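Local atomic coordinates of polycomb protein Pcl (Drosophila melanogaster, PDB entry 5OQD), a protein that helps establish Polycomb repression of homeotic genes in the early embryo as a component of the Esc/E(z) complex, which methylates histone H3. Residues Q89-D94 with E133-L138; N50-Q55 with F71-T76. All blocks are in the same frame, centred on the assembly; numbering follows the deposited sequence.

Contact 1: residues Q89-D94 with E133-L138; sequences QIEWVD and EKWRTL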
loop_
_atom_site.group_PDB
_atom_site.type_symbol
_atom_site.label_atom_id
_atom_site.label_comp_id
_atom_site.label_asym_id
_atom_site.label_seq_id
_atom_site.Cartn_x
_atom_site.Cartn_y
_atom_site.Cartn_z
ATOM N N GLN B 89 -9.487 1.922 0.132
ATOM C CA GLN B 89 -9.304 3.329 0.463
ATOM C C GLN B 89 -8.267 3.430 1.573
ATOM O O GLN B 89 -8.446 2.862 2.652
ATOM C CB GLN B 89 -10.626 3.974 0.885
ATOM C CG GLN B 89 -10.543 5.476 1.100
ATOM C CD GLN B 89 -11.910 6.122 1.236
ATOM O OE1 GLN B 89 -12.555 6.027 2.280
ATOM N NE2 GLN B 89 -12.361 6.778 0.173
ATOM N N ILE B 90 -7.195 4.163 1.312
ATOM C CA ILE B 90 -6.051 4.195 2.204
ATOM C C ILE B 90 -5.884 5.520 2.926
ATOM O O ILE B 90 -6.253 6.564 2.423
ATOM C CB ILE B 90 -4.748 3.875 1.458
ATOM C CG1 ILE B 90 -4.348 5.041 0.568
ATOM C CG2 ILE B 90 -4.909 2.618 0.633
ATOM C CD1 ILE B 90 -2.880 5.058 0.243
ATOM N N GLU B 91 -5.361 5.440 4.138
ATOM C CA GLU B 91 -5.060 6.600 4.960
ATOM C C GLU B 91 -3.704 7.243 4.673
ATOM O O GLU B 91 -2.919 6.743 3.880
ATOM C CB GLU B 91 -5.195 6.258 6.438
ATOM C CG GLU B 91 -6.517 6.705 7.034
ATOM C CD GLU B 91 -6.474 8.129 7.559
ATOM O OE1 GLU B 91 -5.789 8.973 6.949
ATOM O OE2 GLU B 91 -7.122 8.405 8.587
ATOM N N TRP B 92 -3.453 8.367 5.334
ATOM C CA TRP B 92 -2.218 9.124 5.179
ATOM C C TRP B 92 -0.986 8.324 5.568
ATOM O O TRP B 92 0.058 8.470 4.966
ATOM C CB TRP B 92 -2.279 10.431 5.968
ATOM C CG TRP B 92 -3.095 11.460 5.288
ATOM C CD1 TRP B 92 -4.193 12.086 5.775
ATOM C CD2 TRP B 92 -2.892 11.971 3.971
ATOM N NE1 TRP B 92 -4.688 12.958 4.848
ATOM C CE2 TRP B 92 -3.902 12.907 3.730
ATOM C CE3 TRP B 92 -1.952 11.727 2.973
ATOM C CZ2 TRP B 92 -4.001 13.597 2.536
ATOM C CZ3 TRP B 92 -2.052 12.414 1.794
ATOM C CH2 TRP B 92 -3.066 13.337 1.582
ATOM N N VAL B 93 -1.098 7.493 6.589
ATOM C CA VAL B 93 0.031 6.684 7.004
ATOM C C VAL B 93 0.449 5.764 5.869
ATOM O O VAL B 93 1.628 5.535 5.655
ATOM C CB VAL B 93 -0.295 5.846 8.250
ATOM C CG1 VAL B 93 -1.579 5.068 8.048
ATOM C CG2 VAL B 93 0.847 4.904 8.570
ATOM N N ASP B 94 -0.529 5.224 5.155
ATOM C CA ASP B 94 -0.267 4.384 3.996
ATOM C C ASP B 94 0.434 5.142 2.869
ATOM O O ASP B 94 1.337 4.625 2.233
ATOM C CB ASP B 94 -1.563 3.745 3.504
ATOM C CG ASP B 94 -2.318 3.041 4.609
ATOM O OD1 ASP B 94 -1.675 2.393 5.446
ATOM O OD2 ASP B 94 -3.553 3.132 4.641
ATOM N N GLU B 133 -12.101 12.185 -1.127
ATOM C CA GLU B 133 -12.058 13.493 -1.769
ATOM C C GLU B 133 -11.552 14.558 -0.796
ATOM O O GLU B 133 -10.845 15.482 -1.166
ATOM C CB GLU B 133 -13.408 13.869 -2.375
ATOM C CG GLU B 133 -13.307 14.474 -3.769
ATOM C CD GLU B 133 -12.725 13.511 -4.795
ATOM O OE1 GLU B 133 -11.540 13.660 -5.165
ATOM O OE2 GLU B 133 -13.455 12.605 -5.249
ATOM N N LYS B 134 -11.937 14.426 0.456
ATOM C CA LYS B 134 -11.515 15.394 1.460
ATOM C C LYS B 134 -9.995 15.463 1.542
ATOM O O LYS B 134 -9.418 16.545 1.620
ATOM C CB LYS B 134 -12.103 15.041 2.827
ATOM N N TRP B 135 -9.357 14.297 1.565
ATOM C CA TRP B 135 -7.903 14.211 1.538
ATOM C C TRP B 135 -7.348 14.751 0.224
ATOM O O TRP B 135 -6.321 15.429 0.200
ATOM C CB TRP B 135 -7.448 12.766 1.748
ATOM C CG TRP B 135 -7.553 12.306 3.169
ATOM C CD1 TRP B 135 -7.514 11.018 3.619
ATOM C CD2 TRP B 135 -7.716 13.131 4.329
ATOM N NE1 TRP B 135 -7.641 10.989 4.986
ATOM C CE2 TRP B 135 -7.767 12.274 5.446
ATOM C CE3 TRP B 135 -7.824 14.510 4.531
ATOM C CZ2 TRP B 135 -7.921 12.750 6.747
ATOM C CZ3 TRP B 135 -7.977 14.981 5.822
ATOM C CH2 TRP B 135 -8.024 14.104 6.914
ATOM N N ARG B 136 -8.036 14.434 -0.868
ATOM C CA ARG B 136 -7.578 14.777 -2.209
ATOM C C ARG B 136 -7.540 16.288 -2.426
ATOM O O ARG B 136 -6.621 16.814 -3.053
ATOM C CB ARG B 136 -8.478 14.122 -3.258
ATOM C CG ARG B 136 -8.096 14.423 -4.698
ATOM C CD ARG B 136 -6.737 13.836 -5.038
ATOM N NE ARG B 136 -6.608 12.469 -4.544
ATOM C CZ ARG B 136 -7.152 11.407 -5.129
ATOM N NH1 ARG B 136 -7.866 11.547 -6.237
ATOM N NH2 ARG B 136 -6.982 10.204 -4.604
ATOM N N THR B 137 -8.538 16.983 -1.890
ATOM C CA THR B 137 -8.692 18.412 -2.134
ATOM C C THR B 137 -8.316 19.252 -0.917
ATOM O O THR B 137 -8.671 20.428 -0.831
ATOM C CB THR B 137 -10.138 18.748 -2.543
ATOM O OG1 THR B 137 -11.026 18.438 -1.461
ATOM C CG2 THR B 137 -10.546 17.944 -3.769
ATOM N N LEU B 138 -7.595 18.647 0.020
ATOM C CA LEU B 138 -7.230 19.325 1.257
ATOM C C LEU B 138 -6.148 20.374 1.020
ATOM O O LEU B 138 -5.166 20.109 0.325
ATOM C CB LEU B 138 -6.757 18.310 2.302
ATOM C CG LEU B 138 -6.795 18.768 3.761
ATOM C CD1 LEU B 138 -8.233 18.952 4.225
ATOM C CD2 LEU B 138 -6.057 17.789 4.659
#
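Trp92 and Trp135 carry this contact, and the pyrrole nitrogen of the first makes the closest approach. NE1 of Trp92 lies over the centre of one face of the Trp135 indole, with Trp135 CD2 as its nearest atom at 3.1 Å. The two five-membered rings sit 3.9 Å apart between centroids, and their planes are inclined at 49°, too steep for a parallel stack and too shallow for a T-shape. CD1 of Trp92 reaches Trp135 CE2 at 3.6 Å, while on the benzene side of the same indole CZ2 of Trp92 rests against Trp135 CB, also at 3.6 Å. In both tryptophans CG is anti to the carbonyl carbon (chi1 near -77°), which carries the two indoles into the space between their backbones.

A second, weaker link comes from Glu91, whose OE1 takes a weak hydrogen bond from Trp135 NE1 at 3.4 Å, bent to 133°. The same OE1 receives the backbone N of Trp92 at 2.9 Å, a straighter bond, so the carboxylate of Glu91, at the N-cap position, is held against the first turn of helix 92-104. Glu91 N itself donates to Asp94 OD2 at 3.0 Å, the half of a capping box in which the side chain of the third helical residue accepts.

Within the winged-helix domain, Trp92 also packs on Leu143, Arg146 and Leu147 of helix 140-153, so the short helix 133-136 is joined through one indole pair to the start of helix 92-104 beside that longer helix.

Contact 2: residues N50-Q55 with F71-T76; sequences NWFHTQ and FVFCCT. With ZN (zinc ion), chain K; ZN (zinc ion), chain L.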
loop_
_atom_site.group_PDB
_atom_site.type_symbol
_atom_site.label_atom_id
_atom_site.label_comp_id
_atom_site.label_asym_id
_atom_site.label_seq_id
_atom_site.Cartn_x
_atom_site.Cartn_y
_atom_site.Cartn_z
ATOM N N ASN B 50 -3.447 -18.017 -2.914
ATOM C CA ASN B 50 -2.326 -18.126 -3.840
ATOM C C ASN B 50 -1.913 -16.749 -4.348
ATOM O O ASN B 50 -2.708 -15.809 -4.335
ATOM C CB ASN B 50 -2.676 -19.039 -5.018
ATOM C CG ASN B 50 -2.713 -20.506 -4.629
ATOM O OD1 ASN B 50 -1.870 -20.980 -3.867
ATOM N ND2 ASN B 50 -3.695 -21.232 -5.148
ATOM N N TRP B 51 -0.667 -16.631 -4.793
ATOM C CA TRP B 51 -0.161 -15.361 -5.300
ATOM C C TRP B 51 -0.195 -15.327 -6.827
ATOM O O TRP B 51 0.015 -16.345 -7.488
ATOM C CB TRP B 51 1.258 -15.108 -4.785
ATOM C CG TRP B 51 1.345 -15.046 -3.291
ATOM C CD1 TRP B 51 1.525 -16.094 -2.437
ATOM C CD2 TRP B 51 1.256 -13.873 -2.473
ATOM N NE1 TRP B 51 1.553 -15.648 -1.139
ATOM C CE2 TRP B 51 1.390 -14.288 -1.134
ATOM C CE3 TRP B 51 1.076 -12.512 -2.744
ATOM C CZ2 TRP B 51 1.351 -13.393 -0.068
ATOM C CZ3 TRP B 51 1.037 -11.625 -1.683
ATOM C CH2 TRP B 51 1.174 -12.070 -0.361
ATOM N N PHE B 52 -0.470 -14.150 -7.380
ATOM C CA PHE B 52 -0.632 -13.994 -8.822
ATOM C C PHE B 52 0.133 -12.784 -9.347
ATOM O O PHE B 52 0.172 -11.739 -8.697
ATOM C CB PHE B 52 -2.115 -13.846 -9.183
ATOM C CG PHE B 52 -2.957 -15.042 -8.833
ATOM C CD1 PHE B 52 -3.407 -15.241 -7.538
ATOM C CD2 PHE B 52 -3.317 -15.957 -9.807
ATOM C CE1 PHE B 52 -4.186 -16.335 -7.219
ATOM C CE2 PHE B 52 -4.097 -17.054 -9.496
ATOM C CZ PHE B 52 -4.533 -17.245 -8.198
ATOM N N HIS B 53 0.740 -12.924 -10.522
ATOM C CA HIS B 53 1.262 -11.762 -11.229
ATOM C C HIS B 53 0.078 -10.964 -11.758
ATOM O O HIS B 53 -0.914 -11.547 -12.194
ATOM C CB HIS B 53 2.186 -12.164 -12.380
ATOM C CG HIS B 53 3.394 -12.939 -11.955
ATOM N ND1 HIS B 53 3.631 -14.233 -12.367
ATOM C CD2 HIS B 53 4.440 -12.599 -11.164
ATOM C CE1 HIS B 53 4.767 -14.658 -11.844
ATOM N NE2 HIS B 53 5.277 -13.687 -11.109
ATOM N N THR B 54 0.170 -9.645 -11.722
ATOM C CA THR B 54 -0.925 -8.819 -12.205
ATOM C C THR B 54 -1.139 -9.075 -13.681
ATOM O O THR B 54 -2.266 -9.134 -14.151
ATOM C CB THR B 54 -0.674 -7.321 -11.982
ATOM O OG1 THR B 54 0.719 -7.040 -12.119
ATOM C CG2 THR B 54 -1.125 -6.918 -10.614
ATOM N N GLN B 55 -0.043 -9.226 -14.409
ATOM C CA GLN B 55 -0.120 -9.536 -15.822
ATOM C C GLN B 55 -0.803 -10.876 -16.005
ATOM O O GLN B 55 -1.590 -11.053 -16.922
ATOM C CB GLN B 55 1.270 -9.568 -16.439
ATOM C CG GLN B 55 1.972 -8.228 -16.428
ATOM C CD GLN B 55 2.685 -7.972 -15.124
ATOM O OE1 GLN B 55 2.654 -8.803 -14.221
ATOM N NE2 GLN B 55 3.331 -6.823 -15.015
ATOM N N PHE B 71 -5.401 -3.783 -2.305
ATOM C CA PHE B 71 -6.475 -4.321 -3.117
ATOM C C PHE B 71 -7.072 -5.544 -2.447
ATOM O O PHE B 71 -6.417 -6.210 -1.668
ATOM C CB PHE B 71 -5.937 -4.748 -4.477
ATOM C CG PHE B 71 -5.529 -3.615 -5.357
ATOM C CD1 PHE B 71 -6.451 -2.987 -6.162
ATOM C CD2 PHE B 71 -4.220 -3.197 -5.398
ATOM C CE1 PHE B 71 -6.079 -1.952 -6.984
ATOM C CE2 PHE B 71 -3.837 -2.160 -6.216
ATOM C CZ PHE B 71 -4.768 -1.535 -7.011
ATOM N N VAL B 72 -8.318 -5.842 -2.770
ATOM C CA VAL B 72 -8.935 -7.109 -2.407
ATOM C C VAL B 72 -9.114 -7.927 -3.676
ATOM O O VAL B 72 -9.849 -7.532 -4.580
ATOM C CB VAL B 72 -10.294 -6.926 -1.709
ATOM C CG1 VAL B 72 -10.974 -8.275 -1.511
ATOM C CG2 VAL B 72 -10.118 -6.215 -0.379
ATOM N N PHE B 73 -8.429 -9.063 -3.749
ATOM C CA PHE B 73 -8.417 -9.853 -4.973
ATOM C C PHE B 73 -8.961 -11.264 -4.783
ATOM O O PHE B 73 -8.679 -11.929 -3.788
ATOM C CB PHE B 73 -6.997 -9.920 -5.541
ATOM C CG PHE B 73 -6.848 -10.881 -6.684
ATOM C CD1 PHE B 73 -7.545 -10.689 -7.864
ATOM C CD2 PHE B 73 -6.009 -11.977 -6.577
ATOM C CE1 PHE B 73 -7.411 -11.575 -8.914
ATOM C CE2 PHE B 73 -5.869 -12.864 -7.627
ATOM C CZ PHE B 73 -6.570 -12.663 -8.797
ATOM N N CYS B 74 -9.752 -11.705 -5.755
ATOM C CA CYS B 74 -10.241 -13.075 -5.799
ATOM C C CYS B 74 -10.138 -13.588 -7.230
ATOM O O CYS B 74 -10.696 -12.993 -8.151
ATOM C CB CYS B 74 -11.680 -13.160 -5.292
ATOM S SG CYS B 74 -12.250 -14.836 -4.931
ATOM N N CYS B 75 -9.416 -14.689 -7.415
ATOM C CA CYS B 75 -9.136 -15.207 -8.752
ATOM C C CYS B 75 -10.367 -15.837 -9.401
ATOM O O CYS B 75 -11.417 -15.973 -8.772
ATOM C CB CYS B 75 -7.996 -16.229 -8.703
ATOM S SG CYS B 75 -8.418 -17.789 -7.885
ATOM N N THR B 76 -10.221 -16.222 -10.666
ATOM C CA THR B 76 -11.313 -16.816 -11.428
ATOM C C THR B 76 -11.691 -18.199 -10.908
ATOM O O THR B 76 -12.839 -18.628 -11.041
ATOM C CB THR B 76 -10.955 -16.924 -12.922
ATOM O OG1 THR B 76 -9.656 -17.510 -13.062
ATOM C CG2 THR B 76 -10.948 -15.548 -13.568
HETATM ZN ZN ZN K . 2.108 -15.425 -13.036
HETATM ZN ZN ZN L . -8.246 -18.101 -5.680
#
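Phe52 and Phe73 meet as an offset edge-to-face pair, the edge of Phe73 turned to a face of Phe52, with the ring planes at 75° and the centroids 5.3 Å apart. The touching atom is CE2 of Phe73, which comes to 3.4 Å from CD1 of Phe52. CG of Phe73 is anti to its own backbone N (chi1 171°), an extended setting that sends the ring out from strand 71-74 to Phe52.

Farther along the Phe52 ring, CZ packs against CB of Cys75 at 3.6 Å, and the cysteine sulfur adds an oblique sulfur-aromatic contact, SG lying 5.0 Å from the Phe52 ring centroid. That sulfur is also a metal ligand, at 2.2 Å from a zinc ion shared with Cys45, Cys48 and Cys78. This is the cross-braced zinc architecture of a PHD finger: the next residue after Phe52, His53, binds the other zinc ion through ND1 at 2.0 Å, alongside Cys30, Cys32 and Cys56. NE2, on the far side of that imidazole, is hydrogen-bonded to Pro35 O, and the two bonds together fix the ring's rotation. With an alanine at Phe52, the space between the two zinc sites would probably lose its filling, and the Phe73 edge and the Cys75 methylene would have no ring to rest on. Around the pair, Phe52 is backbone-bonded to Leu43 of strand 42-44, and Phe73 leans on Met57 and on Val85 of strand 84-87.

How the contacts relate
The two contacts follow one another along the chain, contact 2 closing before contact 1 opens, and they lie on opposite sides of the chain's centre, about 25 Å apart between centres and about 7 Å between nearest atoms. Contact 2 belongs to the PHD finger, where strands 51-53 and 71-74 each pair with a different neighbour, 42-44 and 84-87. Contact 1 lies in the winged-helix domain, among helices 92-104, 133-136 and 140-153. Strand 84-87 leads from one into the other, just before helix 92-104. One module is thus organised round zinc and the other round packed helices with a small antiparallel sheet, joined closely in series, consistent with neighbouring modules of a chromatin- and DNA-binding protein.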